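Local coordinates for protein type I modular polyketide synthase (Streptomyces albus subsp. albus, PDB 6IYR) that probably transfers an acyl extender unit from its coenzyme A thioester to the acyl carrier protein of module 8 during salinomycin assembly, at residues 39-44 with 70-75; 48-53 with 86-91; 247-252 with 328-333; 259-264 with 288-293. All coordinates share one frame; numbering follows the deposited sequence.

Contact 1 (39-44 with 70-75); sequences ALIPWT and LRPADV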
# COMPACT_ATOMS: atom_id res chain seq x y z
N ALA A 39 -10.80 -20.99 -0.16
CA ALA A 39 -12.06 -21.64 -0.59
C ALA A 39 -12.81 -20.79 -1.59
O ALA A 39 -13.66 -21.30 -2.31
CB ALA A 39 -12.95 -21.86 0.62
N LEU A 40 -12.55 -19.48 -1.57
CA LEU A 40 -12.95 -18.55 -2.64
C LEU A 40 -12.12 -18.79 -3.87
O LEU A 40 -10.89 -18.68 -3.83
CB LEU A 40 -12.72 -17.12 -2.20
CG LEU A 40 -13.85 -16.20 -1.80
CD1 LEU A 40 -13.35 -14.77 -2.01
CD2 LEU A 40 -15.11 -16.44 -2.60
N ILE A 41 -12.78 -19.14 -4.97
CA ILE A 41 -12.13 -19.47 -6.22
C ILE A 41 -12.46 -18.45 -7.33
O ILE A 41 -13.61 -18.05 -7.50
CB ILE A 41 -12.54 -20.88 -6.66
CG1 ILE A 41 -12.00 -21.90 -5.66
CG2 ILE A 41 -12.00 -21.22 -8.03
CD1 ILE A 41 -12.80 -23.18 -5.65
N PRO A 42 -11.45 -18.01 -8.08
CA PRO A 42 -11.67 -17.01 -9.10
C PRO A 42 -11.96 -17.67 -10.44
O PRO A 42 -11.25 -18.58 -10.84
CB PRO A 42 -10.31 -16.29 -9.18
CG PRO A 42 -9.33 -17.33 -8.81
CD PRO A 42 -10.01 -18.15 -7.75
N TRP A 43 -12.98 -17.17 -11.15
CA TRP A 43 -13.14 -17.52 -12.54
C TRP A 43 -12.92 -16.25 -13.30
O TRP A 43 -13.55 -15.23 -13.00
CB TRP A 43 -14.55 -18.03 -12.84
CG TRP A 43 -14.89 -19.38 -12.29
CD1 TRP A 43 -14.12 -20.17 -11.50
CD2 TRP A 43 -16.15 -20.07 -12.46
NE1 TRP A 43 -14.82 -21.34 -11.17
CE2 TRP A 43 -16.07 -21.28 -11.74
CE3 TRP A 43 -17.31 -19.79 -13.17
CZ2 TRP A 43 -17.12 -22.19 -11.70
CZ3 TRP A 43 -18.38 -20.68 -13.10
CH2 TRP A 43 -18.28 -21.86 -12.37
N THR A 44 -12.08 -16.33 -14.33
CA THR A 44 -11.75 -15.18 -15.12
C THR A 44 -12.38 -15.30 -16.50
O THR A 44 -12.51 -16.37 -17.04
CB THR A 44 -10.22 -15.00 -15.26
OG1 THR A 44 -9.64 -16.14 -15.89
CG2 THR A 44 -9.60 -14.85 -13.91
N LEU A 70 -20.67 -29.48 -10.26
CA LEU A 70 -19.62 -28.61 -10.73
C LEU A 70 -18.35 -28.70 -9.92
O LEU A 70 -18.39 -28.73 -8.71
CB LEU A 70 -20.13 -27.18 -10.66
CG LEU A 70 -19.27 -26.05 -11.18
CD1 LEU A 70 -19.56 -25.86 -12.65
CD2 LEU A 70 -19.58 -24.78 -10.42
N ARG A 71 -17.22 -28.73 -10.61
CA ARG A 71 -15.91 -28.68 -9.95
C ARG A 71 -15.25 -27.31 -10.18
O ARG A 71 -14.68 -27.06 -11.24
CB ARG A 71 -15.02 -29.80 -10.51
CG ARG A 71 -15.60 -31.22 -10.46
CD ARG A 71 -16.20 -31.60 -9.11
NE ARG A 71 -15.64 -30.83 -7.99
CZ ARG A 71 -16.24 -30.68 -6.80
NH1 ARG A 71 -15.65 -29.94 -5.86
NH2 ARG A 71 -17.41 -31.25 -6.55
N PRO A 72 -15.41 -26.37 -9.25
CA PRO A 72 -15.05 -24.96 -9.57
C PRO A 72 -13.54 -24.72 -9.84
O PRO A 72 -13.20 -23.98 -10.78
CB PRO A 72 -15.52 -24.17 -8.35
CG PRO A 72 -16.08 -25.14 -7.39
CD PRO A 72 -15.95 -26.54 -7.90
N ALA A 73 -12.68 -25.47 -9.16
CA ALA A 73 -11.25 -25.48 -9.49
C ALA A 73 -10.98 -25.92 -10.91
O ALA A 73 -10.21 -25.28 -11.64
CB ALA A 73 -10.50 -26.35 -8.51
N ASP A 74 -11.74 -26.90 -11.39
CA ASP A 74 -11.58 -27.36 -12.77
C ASP A 74 -12.00 -26.28 -13.75
O ASP A 74 -11.41 -26.11 -14.81
CB ASP A 74 -12.43 -28.62 -13.04
CG ASP A 74 -12.01 -29.81 -12.19
OD1 ASP A 74 -10.95 -29.73 -11.55
OD2 ASP A 74 -12.77 -30.81 -12.11
N VAL A 75 -13.12 -25.63 -13.44
CA VAL A 75 -13.59 -24.55 -14.31
C VAL A 75 -12.54 -23.42 -14.39
O VAL A 75 -12.32 -22.85 -15.47
CB VAL A 75 -14.93 -23.98 -13.80
CG1 VAL A 75 -15.33 -22.75 -14.61
CG2 VAL A 75 -16.01 -25.04 -13.89
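Strand 41-44 runs alongside the first turn of the helix that starts at Pro72, and the two backbones stay well apart: Ile41 CA lies 6.9 Å from Ala73 CA, and Trp43 CA lies 7.3 Å from Val75 CA. Side chains bridge that gap, chiefly the indole of Trp43. With CG anti to its own carbonyl carbon (chi1 -71°), the ring is carried out from the strand to the start of the helix. Val75 sets CG1 over one face of it, 3.4 Å from the centroid of the six-membered ring and 15° off the ring normal, a close CH-pi contact. Leu70 comes from the opposite direction and meets the ring at its edge, CD2 lying 3.7 Å from Trp43 CH2. The indole N-H is also used: Trp43 NE1 donates to Pro72 O at 3.1 Å, a bent bond (142° at the hydrogen) whose donor stands above the carbonyl plane. The antiparallel sheet of strands 41-47, 88-94 and 116-120, with its helices, is consistent with the linker subdomain that precedes the acyltransferase fold in modular synthases; here Phe100 of helix 97-108 stacks with Trp43. Two residues earlier on the strand, Ile41 extends CD1 to Pro72 CB, at 4.0 Å, the two side chains crossing at about a right angle. Pro72 CB also lies near the indole, 4.1 Å from Trp43 NE1.

Contact 2 (48-53 with 86-91); sequences KLPEAL and LESRGV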
# COMPACT_ATOMS: atom_id res chain seq x y z
N LYS A 48 -13.27 -8.66 -26.18
CA LYS A 48 -12.74 -7.49 -26.84
C LYS A 48 -13.52 -6.28 -26.43
O LYS A 48 -12.98 -5.19 -26.42
CB LYS A 48 -12.78 -7.66 -28.34
CG LYS A 48 -11.52 -8.31 -28.89
CD LYS A 48 -10.88 -7.46 -29.98
CE LYS A 48 -10.04 -8.30 -30.93
NZ LYS A 48 -10.91 -9.12 -31.82
N LEU A 49 -14.77 -6.45 -26.02
CA LEU A 49 -15.53 -5.31 -25.54
C LEU A 49 -16.37 -5.63 -24.32
O LEU A 49 -16.67 -6.79 -24.07
CB LEU A 49 -16.47 -4.80 -26.63
CG LEU A 49 -15.84 -4.20 -27.88
CD1 LEU A 49 -15.70 -5.27 -28.96
CD2 LEU A 49 -16.72 -3.05 -28.33
N PRO A 50 -16.83 -4.59 -23.61
CA PRO A 50 -17.71 -4.79 -22.47
C PRO A 50 -18.88 -5.70 -22.82
O PRO A 50 -19.07 -6.74 -22.19
CB PRO A 50 -18.20 -3.37 -22.15
CG PRO A 50 -17.17 -2.46 -22.73
CD PRO A 50 -16.68 -3.16 -23.96
N GLU A 51 -19.57 -5.40 -23.91
CA GLU A 51 -20.81 -6.06 -24.22
C GLU A 51 -20.57 -7.53 -24.48
O GLU A 51 -21.34 -8.37 -24.02
CB GLU A 51 -21.48 -5.42 -25.44
CG GLU A 51 -22.67 -6.22 -25.96
CD GLU A 51 -23.97 -5.45 -25.90
OE1 GLU A 51 -24.29 -4.75 -26.89
OE2 GLU A 51 -24.71 -5.60 -24.89
N ALA A 52 -19.50 -7.86 -25.20
CA ALA A 52 -19.14 -9.25 -25.37
C ALA A 52 -18.67 -9.89 -24.06
O ALA A 52 -18.83 -11.10 -23.89
CB ALA A 52 -18.08 -9.40 -26.42
N LEU A 53 -18.01 -9.13 -23.19
CA LEU A 53 -17.65 -9.65 -21.88
C LEU A 53 -18.92 -10.13 -21.20
O LEU A 53 -18.93 -11.19 -20.58
CB LEU A 53 -16.99 -8.60 -20.99
CG LEU A 53 -16.62 -9.13 -19.60
CD1 LEU A 53 -15.59 -10.24 -19.73
CD2 LEU A 53 -16.09 -8.03 -18.70
N LEU A 86 -8.17 -11.00 -23.21
CA LEU A 86 -8.47 -9.78 -23.94
C LEU A 86 -8.61 -8.51 -23.10
O LEU A 86 -8.54 -8.57 -21.90
CB LEU A 86 -9.66 -10.00 -24.85
CG LEU A 86 -9.35 -10.99 -25.97
CD1 LEU A 86 -8.18 -10.49 -26.79
CD2 LEU A 86 -9.03 -12.36 -25.42
N GLU A 87 -8.75 -7.37 -23.77
CA GLU A 87 -8.86 -6.06 -23.13
C GLU A 87 -9.98 -5.80 -22.12
O GLU A 87 -9.77 -5.10 -21.15
CB GLU A 87 -8.90 -4.98 -24.20
CG GLU A 87 -7.61 -4.87 -24.98
CD GLU A 87 -7.38 -3.49 -25.57
OE1 GLU A 87 -8.36 -2.71 -25.68
OE2 GLU A 87 -6.21 -3.19 -25.91
N SER A 88 -11.18 -6.30 -22.36
CA SER A 88 -12.27 -6.06 -21.44
C SER A 88 -12.46 -7.32 -20.56
O SER A 88 -12.38 -8.45 -21.05
CB SER A 88 -13.51 -5.66 -22.23
OG SER A 88 -14.66 -6.04 -21.54
N ARG A 89 -12.40 -7.14 -19.23
CA ARG A 89 -12.16 -8.30 -18.33
C ARG A 89 -13.10 -8.35 -17.13
O ARG A 89 -13.63 -7.33 -16.69
CB ARG A 89 -10.72 -8.32 -17.83
CG ARG A 89 -9.67 -8.56 -18.90
CD ARG A 89 -8.27 -8.37 -18.31
NE ARG A 89 -7.26 -8.73 -19.28
CZ ARG A 89 -5.99 -8.95 -18.99
NH1 ARG A 89 -5.15 -9.28 -19.96
NH2 ARG A 89 -5.53 -8.87 -17.76
N GLY A 90 -13.27 -9.57 -16.60
CA GLY A 90 -14.18 -9.78 -15.49
C GLY A 90 -13.72 -10.96 -14.67
O GLY A 90 -13.06 -11.87 -15.18
N VAL A 91 -13.97 -10.90 -13.37
CA VAL A 91 -13.63 -12.01 -12.49
C VAL A 91 -14.80 -12.21 -11.56
O VAL A 91 -15.39 -11.24 -11.06
CB VAL A 91 -12.38 -11.72 -11.64
CG1 VAL A 91 -12.03 -12.95 -10.83
CG2 VAL A 91 -11.21 -11.30 -12.50
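Leu53 lies against the backbone of strand 88-91, its CD2 methyl 3.3 Å from Arg89 O and 3.8 Å from Gly90 N. The side chain leaves the first turn of helix 50-65 with CG anti to the backbone N (chi1 180°), which directs both methyls at the strand. Gly90 has no side chain at this point, and the leucine packs closely on the main chain. Ser88 lies nearer the helix start: its OG is 3.5 Å from Leu53 CB and 3.3 Å from Leu49 C, beside the bond that joins Leu49 to Pro50. Leu49 is the N-cap residue, and its carbonyl oxygen accepts the Leu53 N-H of the first turn. The contact seats the N-terminus of a helix on the middle strand of the three-stranded antiparallel sheet, in which strand 88-94 lies between 41-47 and 116-120. Farther out, Leu86 CB approaches Lys48 N at 4.1 Å. Arg89 leaves the strand on the side away from the helix, its chain extended, and NE donates to Leu86 O at 2.9 Å, nearly straight at 161°, with the oxygen in the guanidinium plane; NH2 binds the carbonyl oxygen of Trp442, whose ring also makes a cation-pi contact with this arginine.

Contact 3 (247-252 with 328-333); sequences KALLAL and EHIRAE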
# COMPACT_ATOMS: atom_id res chain seq x y z
N LYS A 247 12.06 4.04 17.78
CA LYS A 247 12.40 4.30 19.17
C LYS A 247 12.83 5.75 19.38
O LYS A 247 12.52 6.33 20.40
CB LYS A 247 13.51 3.39 19.65
CG LYS A 247 13.05 1.97 19.88
CD LYS A 247 13.97 1.26 20.83
CE LYS A 247 14.37 -0.08 20.29
NZ LYS A 247 13.23 -1.01 20.46
N ALA A 248 13.64 6.29 18.48
CA ALA A 248 14.15 7.66 18.67
C ALA A 248 12.97 8.62 18.71
O ALA A 248 12.91 9.53 19.55
CB ALA A 248 15.10 8.03 17.56
N LEU A 249 11.98 8.34 17.86
CA LEU A 249 10.74 9.10 17.80
C LEU A 249 9.92 9.17 19.08
O LEU A 249 9.02 9.99 19.21
CB LEU A 249 9.81 8.54 16.72
CG LEU A 249 9.93 9.17 15.34
CD1 LEU A 249 8.96 8.53 14.36
CD2 LEU A 249 9.73 10.68 15.37
N LEU A 250 10.13 8.21 19.96
CA LEU A 250 9.53 8.26 21.28
C LEU A 250 9.72 9.62 21.93
O LEU A 250 8.86 10.08 22.68
CB LEU A 250 10.17 7.22 22.15
CG LEU A 250 9.53 5.86 22.38
CD1 LEU A 250 8.21 5.64 21.72
CD2 LEU A 250 10.48 4.70 22.24
N ALA A 251 10.82 10.30 21.61
CA ALA A 251 11.13 11.56 22.29
C ALA A 251 10.29 12.67 21.74
O ALA A 251 10.33 13.77 22.26
CB ALA A 251 12.61 11.91 22.09
N LEU A 252 9.62 12.44 20.61
CA LEU A 252 8.75 13.46 20.03
C LEU A 252 7.28 13.26 20.30
O LEU A 252 6.45 14.16 20.02
CB LEU A 252 8.96 13.60 18.53
CG LEU A 252 10.33 14.07 18.04
CD1 LEU A 252 10.16 14.56 16.61
CD2 LEU A 252 10.94 15.12 18.92
N GLU A 328 15.05 17.69 14.60
CA GLU A 328 16.48 18.04 14.85
C GLU A 328 16.91 17.54 16.19
O GLU A 328 18.04 17.11 16.37
CB GLU A 328 16.71 19.56 14.76
CG GLU A 328 16.73 20.02 13.30
CD GLU A 328 16.41 21.50 13.07
OE1 GLU A 328 16.18 22.26 14.04
OE2 GLU A 328 16.37 21.91 11.88
N HIS A 329 15.97 17.47 17.11
CA HIS A 329 16.25 17.01 18.47
C HIS A 329 16.72 15.54 18.53
O HIS A 329 17.39 15.15 19.46
CB HIS A 329 14.98 17.25 19.29
CG HIS A 329 14.95 16.56 20.61
ND1 HIS A 329 15.69 17.01 21.69
CD2 HIS A 329 14.06 15.67 21.11
CE1 HIS A 329 15.37 16.30 22.76
NE2 HIS A 329 14.38 15.48 22.44
N ILE A 330 16.36 14.71 17.56
CA ILE A 330 16.83 13.32 17.61
C ILE A 330 17.83 12.99 16.48
O ILE A 330 18.17 11.82 16.22
CB ILE A 330 15.66 12.32 17.55
CG1 ILE A 330 14.79 12.61 16.29
CG2 ILE A 330 14.86 12.42 18.83
CD1 ILE A 330 13.79 11.52 15.93
N ARG A 331 18.29 14.02 15.79
CA ARG A 331 19.21 13.79 14.69
C ARG A 331 20.42 12.96 15.09
O ARG A 331 20.79 12.00 14.40
CB ARG A 331 19.66 15.11 14.11
CG ARG A 331 20.66 14.96 12.99
CD ARG A 331 21.32 16.30 12.71
NE ARG A 331 21.52 16.45 11.28
CZ ARG A 331 22.63 16.17 10.61
NH1 ARG A 331 22.63 16.27 9.28
NH2 ARG A 331 23.75 15.84 11.24
N ALA A 332 21.12 13.37 16.14
CA ALA A 332 22.38 12.70 16.46
C ALA A 332 22.11 11.24 16.84
O ALA A 332 22.84 10.35 16.47
CB ALA A 332 23.12 13.41 17.57
N GLU A 333 21.03 11.02 17.58
CA GLU A 333 20.64 9.68 17.95
C GLU A 333 20.37 8.82 16.71
O GLU A 333 20.83 7.68 16.62
CB GLU A 333 19.42 9.70 18.90
CG GLU A 333 19.01 8.31 19.34
CD GLU A 333 17.72 8.26 20.15
OE1 GLU A 333 17.16 7.14 20.30
OE2 GLU A 333 17.23 9.31 20.59
O HOH W 1 14.89 9.52 21.52
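A water molecule links the two segments, donating to Ala248 O at 2.8 Å and to Glu333 OE2 at 2.5 Å, the latter a short distance. It joins a backbone carbonyl in the last part of helix 235-248 to a carboxylate in the first turn of helix 331-337. Glu333 reaches across as an extended chain, CG anti to its backbone N (chi1 -178°), and its other oxygen, OE1, rests 3.5 Å from Ala248 CB. The Ala248 carbonyl also accepts the N-H of Ala251 in the short 3-10 turn that follows, while Ile330 CG2 lies 3.6 Å from Ala248 O. Ile330, at the N-cap position, is the apolar centre of the contact. Its CG1 stands between the backbone N and the carbonyl carbon (chi1 55°), a torsion that brings CD1 to Ala248 CB at 4.1 Å while CG2 meets Ala251 CB. At one end, Leu252 CD2 touches the imidazole edge, 3.9 Å from His329 CD2, the two side chains running past one another head to tail. Leu249 touches Ile330 with CD2 and packs on helix 188-208. These two helical segments meet within the acyltransferase domain, where Leu249 lies near a GxSxG sequence resembling a nucleophile elbow, without touching it.

Contact 4 (259-264 with 288-293); sequences VSVAEA and QSTVVS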
# COMPACT_ATOMS: atom_id res chain seq x y z
N VAL A 259 -1.84 18.00 10.44
CA VAL A 259 -3.14 18.23 9.88
C VAL A 259 -3.08 18.17 8.36
O VAL A 259 -2.13 18.66 7.71
CB VAL A 259 -3.80 19.55 10.38
CG1 VAL A 259 -3.52 19.83 11.85
CG2 VAL A 259 -3.45 20.73 9.53
N SER A 260 -4.11 17.56 7.79
CA SER A 260 -4.28 17.53 6.34
C SER A 260 -4.96 18.81 5.91
O SER A 260 -5.88 19.30 6.58
CB SER A 260 -5.14 16.35 5.91
OG SER A 260 -6.38 16.42 6.58
N VAL A 261 -4.48 19.35 4.80
CA VAL A 261 -5.02 20.58 4.24
C VAL A 261 -5.27 20.36 2.78
O VAL A 261 -4.35 19.96 2.03
CB VAL A 261 -4.04 21.74 4.39
CG1 VAL A 261 -4.71 23.02 3.97
CG2 VAL A 261 -3.55 21.84 5.83
N ALA A 262 -6.51 20.56 2.38
CA ALA A 262 -6.92 20.32 1.01
C ALA A 262 -6.61 21.56 0.22
O ALA A 262 -7.50 22.26 -0.17
CB ALA A 262 -8.41 20.01 0.91
N GLU A 263 -5.33 21.84 0.02
CA GLU A 263 -4.91 23.03 -0.68
C GLU A 263 -3.63 22.61 -1.37
O GLU A 263 -2.90 21.76 -0.87
CB GLU A 263 -4.64 24.13 0.35
CG GLU A 263 -4.40 25.52 -0.21
CD GLU A 263 -4.40 26.64 0.86
OE1 GLU A 263 -5.02 27.70 0.63
OE2 GLU A 263 -3.71 26.52 1.91
N ALA A 264 -3.33 23.23 -2.51
CA ALA A 264 -2.07 23.01 -3.20
C ALA A 264 -0.85 23.41 -2.38
O ALA A 264 -0.83 24.44 -1.70
CB ALA A 264 -2.06 23.76 -4.52
N GLN A 288 -4.03 18.89 -4.67
CA GLN A 288 -4.82 19.64 -3.67
C GLN A 288 -4.84 18.95 -2.32
O GLN A 288 -5.84 19.00 -1.59
CB GLN A 288 -6.25 19.80 -4.15
CG GLN A 288 -6.37 20.67 -5.38
CD GLN A 288 -6.59 22.12 -5.03
OE1 GLN A 288 -5.86 23.00 -5.50
NE2 GLN A 288 -7.58 22.39 -4.18
N SER A 289 -3.71 18.36 -1.95
CA SER A 289 -3.70 17.49 -0.83
C SER A 289 -2.33 17.48 -0.14
O SER A 289 -1.35 16.98 -0.70
CB SER A 289 -4.15 16.12 -1.37
OG SER A 289 -4.07 15.18 -0.36
N THR A 290 -2.24 18.12 1.03
CA THR A 290 -0.98 18.30 1.72
C THR A 290 -1.18 18.05 3.20
O THR A 290 -2.32 18.03 3.68
CB THR A 290 -0.46 19.74 1.61
OG1 THR A 290 -1.28 20.57 2.44
CG2 THR A 290 -0.53 20.26 0.20
N VAL A 291 -0.08 17.77 3.88
CA VAL A 291 -0.08 17.54 5.32
C VAL A 291 0.93 18.51 5.94
O VAL A 291 2.06 18.67 5.45
CB VAL A 291 0.22 16.07 5.67
CG1 VAL A 291 0.28 15.88 7.19
CG2 VAL A 291 -0.84 15.13 5.10
N VAL A 292 0.49 19.20 6.99
CA VAL A 292 1.33 20.10 7.75
C VAL A 292 1.57 19.59 9.14
O VAL A 292 0.65 19.12 9.81
CB VAL A 292 0.66 21.48 7.82
CG1 VAL A 292 1.37 22.43 8.76
CG2 VAL A 292 0.56 22.05 6.43
N SER A 293 2.81 19.65 9.59
CA SER A 293 3.13 19.15 10.92
C SER A 293 3.59 20.30 11.79
O SER A 293 4.10 21.27 11.27
CB SER A 293 4.23 18.09 10.86
OG SER A 293 5.50 18.62 10.52
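Val261 O receives two donors from a single residue: Thr290 N at 3.0 Å and Thr290 OG1 at 3.2 Å, which approach from opposite faces of the carbonyl plane. The hydroxyl gets there because chi1 of 72° places OG1 between the backbone N and the carbonyl carbon of Thr290, and it also lies beside Val261 CB. The same torsion sends the methyl CG2 the other way, toward Glu263 O. Val261 N completes the pair by donating to Thr290 O at 2.8 Å, almost straight at 173°. Strands 259-261 and 289-293 are antiparallel neighbours in a mixed sheet consistent with the small ferredoxin-like subdomain of acyltransferases, their axes 4.5 Å apart at the closest. Val259 with Val292 forms the second hydrogen-bonded pair, Val259 N to Val292 O and Val292 N to Val259 O both being 2.8 Å, and Ser260 with Val291 is the non-hydrogen-bonded pair between them. There the gap is bridged by CA-H...O contacts, among them Ser260 CA to Thr290 O at 3.3 Å. Val259, Val261, Thr290 and Val292 share one face of the sheet, where Val261 CG2 and Val292 CG2 meet at 4.2 Å; helices 265-273 and 296-308 cover it. Ser260 and Val291 point to the opposite face, and Ser260 OG bonds to Arg314 O in the next strand. Past Val261 the chain bends through an inverse gamma turn centred on Ala262, with a weak bond from Glu263 N to Val261 O; Glu263 pairs with Arg271. Donating its hydroxyl proton to a main-chain carbonyl probably allows Thr290 to sit on the valine-lined face, and adds a fifth bond between the strands just before the turn.

In the fold
Contacts 1 and 2 belong to one subdomain near the N-terminus. Their centres lie 19 Å apart, their segments alternate along the chain, and both reach the antiparallel sheet in which strands 41-47 and 88-94 are neighbours; Val91 packs on Pro42 where they touch. Contacts 3 and 4 lie within the acyltransferase domain, with centres 24 Å apart and nearest atoms about 9 Å apart. Helix 235-248 leads on to strand 257-261. Contact 4 is nested inside the loop that contact 3 closes, both its segments falling between 252 and 328. Contacts 1 and 3, 52 Å apart between centres, are on opposite sides of the chain's centre: contacts 1 and 2 belong to the N-terminal sheet region, contacts 3 and 4 to the acyltransferase domain.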